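Local coordinates for uncharacterized protein PF1083 (Pyrococcus furiosus, PDB 3NRN), which binds adenosine monophosphate in the crystal and probably acts as a flavin-dependent oxidoreductase of the amine oxidase family, its substrate unknown, at residues M56-E61 / G386-G391; G46-T51 / K305-E310. All coordinates share one frame; numbering follows the deposited sequence.

Contact 1: residues M56-E61 / G386-G391; sequences MIPHGE and GIEVDG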
loop_
_atom_site.group_PDB
_atom_site.type_symbol
_atom_site.label_atom_id
_atom_site.label_comp_id
_atom_site.label_asym_id
_atom_site.label_seq_id
_atom_site.Cartn_x
_atom_site.Cartn_y
_atom_site.Cartn_z
HETATM N N MSE A 56 -6.782 -3.166 5.383
HETATM C CA MSE A 56 -7.196 -1.773 5.461
HETATM C C MSE A 56 -6.715 -0.980 4.244
HETATM O O MSE A 56 -5.710 -1.319 3.624
HETATM C CB MSE A 56 -6.602 -1.186 6.753
HETATM C CG MSE A 56 -6.909 0.275 7.081
HETATM SE SE MSE A 56 -6.172 0.755 8.703
HETATM C CE MSE A 56 -4.478 0.397 8.398
ATOM N N ILE A 57 -7.450 0.069 3.906
ATOM C CA ILE A 57 -7.105 0.937 2.792
ATOM C C ILE A 57 -6.813 2.291 3.441
ATOM O O ILE A 57 -7.594 2.764 4.256
ATOM C CB ILE A 57 -8.287 1.020 1.794
ATOM C CG1 ILE A 57 -8.569 -0.381 1.237
ATOM C CG2 ILE A 57 -7.977 2.009 0.672
ATOM C CD1 ILE A 57 -9.792 -0.473 0.330
ATOM N N PRO A 58 -5.677 2.927 3.094
ATOM C CA PRO A 58 -5.293 4.223 3.668
ATOM C C PRO A 58 -6.363 5.319 3.709
ATOM O O PRO A 58 -6.456 6.068 4.685
ATOM C CB PRO A 58 -4.077 4.627 2.834
ATOM C CG PRO A 58 -3.473 3.304 2.464
ATOM C CD PRO A 58 -4.702 2.502 2.079
ATOM N N HIS A 59 -7.168 5.423 2.661
ATOM C CA HIS A 59 -8.199 6.454 2.629
ATOM C C HIS A 59 -9.600 5.863 2.578
ATOM O O HIS A 59 -10.545 6.515 2.140
ATOM C CB HIS A 59 -7.950 7.390 1.440
ATOM C CG HIS A 59 -6.638 8.109 1.516
ATOM N ND1 HIS A 59 -6.388 9.100 2.440
ATOM C CD2 HIS A 59 -5.484 7.937 0.825
ATOM C CE1 HIS A 59 -5.135 9.506 2.318
ATOM N NE2 HIS A 59 -4.566 8.815 1.347
ATOM N N GLY A 60 -9.719 4.617 3.025
ATOM C CA GLY A 60 -11.004 3.942 3.057
ATOM C C GLY A 60 -11.852 3.946 1.797
ATOM O O GLY A 60 -11.404 3.581 0.706
ATOM N N GLU A 61 -13.097 4.372 1.966
ATOM C CA GLU A 61 -14.088 4.412 0.893
ATOM C C GLU A 61 -13.929 5.598 -0.039
ATOM O O GLU A 61 -14.580 5.663 -1.085
ATOM C CB GLU A 61 -15.492 4.504 1.499
ATOM C CG GLU A 61 -15.638 3.910 2.899
ATOM C CD GLU A 61 -16.939 4.319 3.583
ATOM O OE1 GLU A 61 -17.122 3.961 4.769
ATOM O OE2 GLU A 61 -17.779 4.997 2.941
ATOM N N GLY A 386 0.640 9.497 -3.046
ATOM C CA GLY A 386 -0.094 8.243 -2.989
ATOM C C GLY A 386 0.414 7.286 -1.932
ATOM O O GLY A 386 1.509 6.745 -2.053
ATOM N N ILE A 387 -0.398 7.059 -0.902
ATOM C CA ILE A 387 -0.032 6.176 0.200
ATOM C C ILE A 387 -0.415 4.709 -0.013
ATOM O O ILE A 387 -1.564 4.387 -0.324
ATOM C CB ILE A 387 -0.666 6.686 1.525
ATOM C CG1 ILE A 387 -0.090 8.065 1.863
ATOM C CG2 ILE A 387 -0.420 5.697 2.648
ATOM C CD1 ILE A 387 -0.794 8.769 3.005
ATOM N N GLU A 388 0.569 3.832 0.154
ATOM C CA GLU A 388 0.397 2.386 0.013
ATOM C C GLU A 388 -0.534 1.930 -1.123
ATOM O O GLU A 388 -0.321 2.305 -2.270
ATOM C CB GLU A 388 -0.074 1.788 1.342
ATOM C CG GLU A 388 0.127 0.288 1.423
ATOM C CD GLU A 388 -0.870 -0.374 2.340
ATOM O OE1 GLU A 388 -2.057 0.010 2.275
ATOM O OE2 GLU A 388 -0.476 -1.284 3.102
ATOM N N VAL A 389 -1.565 1.138 -0.813
ATOM C CA VAL A 389 -2.454 0.633 -1.861
ATOM C C VAL A 389 -3.252 1.705 -2.595
ATOM O O VAL A 389 -3.594 1.530 -3.762
ATOM C CB VAL A 389 -3.408 -0.489 -1.345
ATOM C CG1 VAL A 389 -2.585 -1.701 -0.947
ATOM C CG2 VAL A 389 -4.243 -0.007 -0.169
ATOM N N ASP A 390 -3.561 2.810 -1.930
ATOM C CA ASP A 390 -4.253 3.875 -2.636
ATOM C C ASP A 390 -3.216 4.412 -3.627
ATOM O O ASP A 390 -3.550 4.816 -4.741
ATOM C CB ASP A 390 -4.724 4.972 -1.670
ATOM C CG ASP A 390 -6.121 4.696 -1.108
ATOM O OD1 ASP A 390 -7.082 4.598 -1.902
ATOM O OD2 ASP A 390 -6.257 4.578 0.121
ATOM N N GLY A 391 -1.949 4.390 -3.214
ATOM C CA GLY A 391 -0.872 4.838 -4.083
ATOM C C GLY A 391 -0.758 3.903 -5.277
ATOM O O GLY A 391 -0.492 4.332 -6.406
HETATM O O HOH W 1 -3.684 0.152 4.187
HETATM O O HOH W 2 -2.362 8.693 -0.767
HETATM O O HOH W 3 -9.531 4.311 -1.222
#
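The imidazole of His-59, its CG anti to the carbonyl carbon (chi1 -62°), presents an edge to Asp-390: CB of the aspartate lies in the ring plane beside CD2, 3.9 Å away, and ring and carboxylate planes stand 47° apart. Water 2 sits at the same ring's edge, 3.1 Å from NE2, and accepts from the backbone N of Ile-387. Ring atom ND1 is bonded to Gly-179 O, and Trp-178 stacks edge-to-face with the imidazole.

The carboxylate reaches the backbone of the type I turn from Ile-57 to Gly-60. Its OD2 accepts from the backbone N of His-59 at 2.8 Å, met nearly along the C-O axis although the bond is bent at hydrogen (144°). OD1 takes Leu-65 N and water 3, which also donates to Gly-60 O. This pins the turn against helix 388-402.

Pro-58, second residue of that turn, packs on both neighbours of Glu-388: CB rests on Ile-387 CG2 at 3.8 Å, while CD presses tightly on Val-389 CG2 at 3.4 Å. Water 1 joins Met-56 O to Glu-388 OE1. The side chain of Val-389 is about 8 Å from the bound adenosine monophosphate, near the nucleotide pocket without lining it.

The contact is buried near the centre of the chain, where strand 56-57, paired with strand 182-184, meets helix 388-402. Helix 142-156 packs on Met-56 and Ile-387, and helix 64-72 on Ile-57 and Val-389.

Contact 2: residues G46-T51 / K305-E310; sequences GFQLST and KSLARE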
loop_
_atom_site.group_PDB
_atom_site.type_symbol
_atom_site.label_atom_id
_atom_site.label_comp_id
_atom_site.label_asym_id
_atom_site.label_seq_id
_atom_site.Cartn_x
_atom_site.Cartn_y
_atom_site.Cartn_z
ATOM N N GLY A 46 -6.475 -20.243 13.025
ATOM C CA GLY A 46 -7.817 -19.741 13.258
ATOM C C GLY A 46 -8.017 -18.254 13.035
ATOM O O GLY A 46 -9.093 -17.717 13.303
ATOM N N PHE A 47 -6.976 -17.586 12.552
ATOM C CA PHE A 47 -7.035 -16.153 12.280
ATOM C C PHE A 47 -6.827 -15.921 10.794
ATOM O O PHE A 47 -6.140 -16.696 10.127
ATOM C CB PHE A 47 -5.924 -15.423 13.030
ATOM C CG PHE A 47 -6.211 -15.194 14.477
ATOM C CD1 PHE A 47 -6.790 -14.007 14.898
ATOM C CD2 PHE A 47 -5.870 -16.151 15.425
ATOM C CE1 PHE A 47 -7.027 -13.771 16.246
ATOM C CE2 PHE A 47 -6.103 -15.926 16.776
ATOM C CZ PHE A 47 -6.682 -14.733 17.186
ATOM N N GLN A 48 -7.416 -14.854 10.275
ATOM C CA GLN A 48 -7.232 -14.522 8.870
ATOM C C GLN A 48 -6.220 -13.386 8.826
ATOM O O GLN A 48 -6.588 -12.220 8.935
ATOM C CB GLN A 48 -8.547 -14.068 8.234
ATOM C CG GLN A 48 -9.534 -15.189 7.941
ATOM C CD GLN A 48 -9.039 -16.136 6.858
ATOM O OE1 GLN A 48 -8.640 -15.707 5.771
ATOM N NE2 GLN A 48 -9.075 -17.430 7.146
ATOM N N LEU A 49 -4.943 -13.726 8.699
ATOM C CA LEU A 49 -3.906 -12.702 8.637
ATOM C C LEU A 49 -3.760 -12.270 7.176
ATOM O O LEU A 49 -4.547 -12.689 6.322
ATOM C CB LEU A 49 -2.584 -13.254 9.183
ATOM C CG LEU A 49 -2.661 -13.849 10.600
ATOM C CD1 LEU A 49 -1.303 -14.408 10.997
ATOM C CD2 LEU A 49 -3.115 -12.801 11.593
ATOM N N SER A 50 -2.771 -11.431 6.882
ATOM C CA SER A 50 -2.581 -10.975 5.509
ATOM C C SER A 50 -1.142 -11.100 5.038
ATOM O O SER A 50 -0.226 -11.211 5.848
ATOM C CB SER A 50 -3.029 -9.522 5.367
ATOM O OG SER A 50 -2.169 -8.659 6.086
ATOM N N THR A 51 -0.956 -11.078 3.717
ATOM C CA THR A 51 0.365 -11.172 3.118
ATOM C C THR A 51 0.958 -9.779 2.910
ATOM O O THR A 51 1.975 -9.622 2.239
ATOM C CB THR A 51 0.308 -11.925 1.760
ATOM O OG1 THR A 51 -0.573 -11.243 0.855
ATOM C CG2 THR A 51 -0.199 -13.347 1.966
ATOM N N LYS A 305 -15.564 -9.866 12.248
ATOM C CA LYS A 305 -15.179 -10.728 13.360
ATOM C C LYS A 305 -14.646 -12.089 12.925
ATOM O O LYS A 305 -13.892 -12.726 13.662
ATOM C CB LYS A 305 -16.362 -10.938 14.309
ATOM C CG LYS A 305 -15.959 -11.529 15.655
ATOM C CD LYS A 305 -17.153 -12.078 16.431
ATOM C CE LYS A 305 -17.723 -13.323 15.762
ATOM N NZ LYS A 305 -18.819 -13.942 16.559
ATOM N N SER A 306 -15.037 -12.538 11.736
ATOM C CA SER A 306 -14.586 -13.834 11.233
ATOM C C SER A 306 -13.085 -13.819 10.962
ATOM O O SER A 306 -12.469 -14.867 10.772
ATOM C CB SER A 306 -15.324 -14.193 9.944
ATOM O OG SER A 306 -14.940 -13.332 8.886
ATOM N N LEU A 307 -12.505 -12.624 10.936
ATOM C CA LEU A 307 -11.075 -12.472 10.694
ATOM C C LEU A 307 -10.271 -12.942 11.894
ATOM O O LEU A 307 -9.124 -13.355 11.754
ATOM C CB LEU A 307 -10.749 -11.010 10.385
ATOM C CG LEU A 307 -10.675 -10.607 8.908
ATOM C CD1 LEU A 307 -11.736 -11.306 8.089
ATOM C CD2 LEU A 307 -10.812 -9.104 8.810
ATOM N N ALA A 308 -10.880 -12.870 13.076
ATOM C CA ALA A 308 -10.226 -13.303 14.307
ATOM C C ALA A 308 -10.745 -14.675 14.728
ATOM O O ALA A 308 -11.750 -15.152 14.209
ATOM C CB ALA A 308 -10.478 -12.290 15.424
ATOM N N ARG A 309 -10.046 -15.306 15.664
ATOM C CA ARG A 309 -10.451 -16.614 16.169
ATOM C C ARG A 309 -11.489 -16.377 17.260
ATOM O O ARG A 309 -11.480 -15.333 17.916
ATOM C CB ARG A 309 -9.248 -17.351 16.759
ATOM C CG ARG A 309 -9.538 -18.775 17.219
ATOM C CD ARG A 309 -8.508 -19.235 18.245
ATOM N NE ARG A 309 -7.141 -19.134 17.741
ATOM C CZ ARG A 309 -6.059 -19.098 18.514
ATOM N NH1 ARG A 309 -6.177 -19.154 19.835
ATOM N NH2 ARG A 309 -4.856 -18.993 17.966
ATOM N N GLU A 310 -12.379 -17.347 17.453
ATOM C CA GLU A 310 -13.426 -17.245 18.468
ATOM C C GLU A 310 -12.870 -16.795 19.819
ATOM O O GLU A 310 -11.826 -17.273 20.259
ATOM C CB GLU A 310 -14.129 -18.596 18.626
ATOM C CG GLU A 310 -15.103 -18.685 19.802
ATOM C CD GLU A 310 -16.293 -17.750 19.668
ATOM O OE1 GLU A 310 -16.991 -17.820 18.636
ATOM O OE2 GLU A 310 -16.536 -16.953 20.599
HETATM O O HOH W 4 -10.382 -16.390 10.908
#
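Phe-47 lies with one ring face against the backbone and side-chain root of Arg-309. CB of Arg-309 stands 3.8 Å from the ring centroid, a CH-pi contact over the face, and Arg-309 N sits above the same ring, offset toward the rim and 3.4 Å from CE1.

The arginine chain leaves with CG anti to the backbone N (chi1 -175°) and bends at chi3, which brings the guanidinium back beside the phenyl group. NH2 comes to the ring edge, in plane, while CE2 of Phe-47 lies over a face of the guanidinium, 3.5 Å from NE. The two planes are 69° apart, so the groups meet steeply and do not stack flat. Arg-309 NE is bonded to Lys-45 O. Ala-308 CB also touches CE1 of Phe-47 at 3.8 Å.

Between the backbones, Gln-48 N donates to Leu-307 O at 2.7 Å, nearly straight at hydrogen (174°). The same oxygen receives a CA-H...O contact from Phe-47. Gln-48 CB packs on Leu-307 CG at 4.1 Å; the chain, bent at chi2, leads its amide away, and OE1 is hydrogen-bonded to Asn-41 ND2. Water 4 bridges Gly-46 O and Ser-306 O.

Segment 46-51 is thus fastened to the loop before strand 312-320 by one direct backbone bond and one water bridge, with carbon packing around the phenyl ring. Leu-314 and Leu-347 also touch Phe-47, giving the ring an apolar setting. The aliphatic root of Arg-309 covers the phenyl face while Lys-45 O holds its NE, so carbon packing outweighs direct polar bonding between the segments.

Overall arrangement
From the N terminus, the chain makes its first strands and a helix, then strand 47-50 and strand 56-57, which follow each other directly and supply the first halves of contacts 2 and 1. It next runs through the helices and sheets in between before the loop at 305-310 returns to 46-51 and closes contact 2 across 254 residues. Contact 1 closes later, across 325 residues, when 386-391 reaches 56-61. The segments alternate, so the two loops cross. Contact 2 ties the small 41-50 hairpin to the loop joining two inner strands of the seven-stranded mixed sheet; contact 1 joins the three-stranded sheet to the C-terminal helix. Their centres lie 21 Å apart.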